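CDC48 domain-containing protein (PDB 4UZR) is of unknown function but assembles through its C-terminal domain into a 12-bladed beta-propeller ring, and possibly binds ATP. Local coordinates at the interface of chains A and B. Numbering follows the deposited sequence. Chains: chain A/B, Putative uncharacterized protein PH1500.

The interface of chains A and B. Residues chain A 74-77, 93, 107, 109; chain B 131, 138-140.
A:Leu109, B:Leu138 and B:Leu140 form the apolar centre of this contact between neighbouring subunits of the beta-propeller ring. Strand 74-79 of chain A pairs antiparallel with strand 137-142 of chain B, so the two chains share a sheet here. A:Leu109 comes from a loop and slides past both B leucines, pointing the opposite way. Its CD1 meets CD2 of B:Leu138 at 3.5 Å. Its other methyl, CD2, lies against CB of B:Leu140, 4.0 Å away. CG of B:Leu140 is anti to its backbone N (chi1 173°), which carries CD2 towards chain A. That methyl sits 3.4 Å from the carbonyl O of A:Gln107, and CB of A:Leu109 also touches it. A:Ile93 reaches in at an oblique angle with two branches. CG2 meets CD1 of B:Leu138, while the end methyl CD1 meets CD2 of B:Leu140. A:Leu76 lies alongside B:Leu140, both side chains pointing the same way. The backbones of this pair exchange two hydrogen bonds. A:Leu76 N donates to B:Leu140 O at 2.8 Å, and B:Leu140 N donates to A:Leu76 O at 2.7 Å. On the other face of the paired strands, B:Thr139 lies against A:Val75 and A:Glu77. Its CG2 points at CG1 of A:Val75 across 4.0 Å. CG1 of A:Val75 is anti to its own N (chi1 178°), which turns it towards the threonine. A serine in place of B:Thr139 would lack CG2 and would probably open a small gap beside A:Val75 CG1. At the polar rim, A:Glu77 runs beside B:Thr139, pointing the same way. Its carboxylate OE2 stays 4.1 Å from the hydroxyl OG1 of B:Thr139, too far for a direct hydrogen bond.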
# COMPACT_ATOMS: atom_id res chain seq x y z
N ASP A 74 1.59 -22.67 16.67
CA ASP A 74 0.78 -23.85 16.34
C ASP A 74 1.37 -24.64 15.17
O ASP A 74 1.89 -24.06 14.21
CB ASP A 74 -0.65 -23.45 15.99
CG ASP A 74 -1.53 -23.34 17.22
OD1 ASP A 74 -1.15 -23.86 18.29
OD2 ASP A 74 -2.63 -22.74 17.11
N VAL A 75 1.30 -25.96 15.27
CA VAL A 75 1.82 -26.84 14.22
C VAL A 75 0.72 -27.72 13.64
O VAL A 75 0.13 -28.54 14.34
CB VAL A 75 2.95 -27.74 14.75
CG1 VAL A 75 3.43 -28.68 13.65
CG2 VAL A 75 4.09 -26.90 15.28
N LEU A 76 0.46 -27.54 12.35
CA LEU A 76 -0.58 -28.29 11.65
C LEU A 76 0.04 -29.17 10.58
O LEU A 76 1.05 -28.81 9.98
CB LEU A 76 -1.60 -27.33 11.02
CG LEU A 76 -2.29 -26.36 11.98
CD1 LEU A 76 -3.15 -25.36 11.22
CD2 LEU A 76 -3.13 -27.12 13.00
N GLU A 77 -0.55 -30.34 10.36
CA GLU A 77 -0.01 -31.30 9.40
C GLU A 77 -1.08 -31.91 8.51
O GLU A 77 -2.22 -32.12 8.93
CB GLU A 77 0.76 -32.42 10.11
CG GLU A 77 1.93 -31.96 10.95
CD GLU A 77 2.72 -33.12 11.53
OE1 GLU A 77 2.16 -34.23 11.61
OE2 GLU A 77 3.89 -32.92 11.90
N ILE A 93 -2.96 -22.24 0.19
CA ILE A 93 -1.90 -23.22 0.01
C ILE A 93 -2.32 -24.21 -1.07
O ILE A 93 -3.32 -24.91 -0.92
CB ILE A 93 -1.59 -23.96 1.33
CG1 ILE A 93 -1.24 -22.95 2.44
CG2 ILE A 93 -0.45 -24.94 1.15
CD1 ILE A 93 -1.19 -23.55 3.82
N GLN A 107 -5.42 -20.89 5.12
CA GLN A 107 -4.35 -20.63 6.09
C GLN A 107 -4.49 -21.45 7.38
O GLN A 107 -3.58 -21.47 8.20
CB GLN A 107 -4.28 -19.14 6.41
N LEU A 109 -5.07 -24.68 7.17
CA LEU A 109 -4.86 -26.03 6.63
C LEU A 109 -6.16 -26.82 6.55
O LEU A 109 -6.17 -28.05 6.68
CB LEU A 109 -3.79 -26.79 7.41
CG LEU A 109 -2.97 -27.76 6.55
CD1 LEU A 109 -2.41 -27.03 5.34
CD2 LEU A 109 -1.86 -28.40 7.35
N VAL B 131 5.78 -23.16 5.59
CA VAL B 131 5.34 -24.43 5.03
C VAL B 131 6.53 -25.35 4.76
O VAL B 131 7.49 -24.95 4.11
CB VAL B 131 4.54 -24.23 3.72
CG1 VAL B 131 4.20 -25.56 3.08
CG2 VAL B 131 3.28 -23.43 3.99
N LEU B 138 2.59 -32.55 4.58
CA LEU B 138 2.78 -31.11 4.52
C LEU B 138 2.67 -30.57 5.94
O LEU B 138 1.69 -30.84 6.63
CB LEU B 138 1.73 -30.47 3.62
CG LEU B 138 1.71 -28.94 3.51
CD1 LEU B 138 1.26 -28.53 2.12
CD2 LEU B 138 0.80 -28.30 4.55
N THR B 139 3.67 -29.81 6.37
CA THR B 139 3.64 -29.24 7.71
C THR B 139 3.46 -27.73 7.68
O THR B 139 4.26 -27.01 7.07
CB THR B 139 4.92 -29.58 8.50
OG1 THR B 139 5.11 -31.00 8.52
CG2 THR B 139 4.82 -29.05 9.92
N LEU B 140 2.41 -27.24 8.33
CA LEU B 140 2.19 -25.80 8.40
C LEU B 140 2.45 -25.28 9.81
O LEU B 140 1.96 -25.84 10.79
CB LEU B 140 0.76 -25.45 7.98
CG LEU B 140 0.36 -23.99 8.18
CD1 LEU B 140 1.19 -23.08 7.29
CD2 LEU B 140 -1.13 -23.79 7.92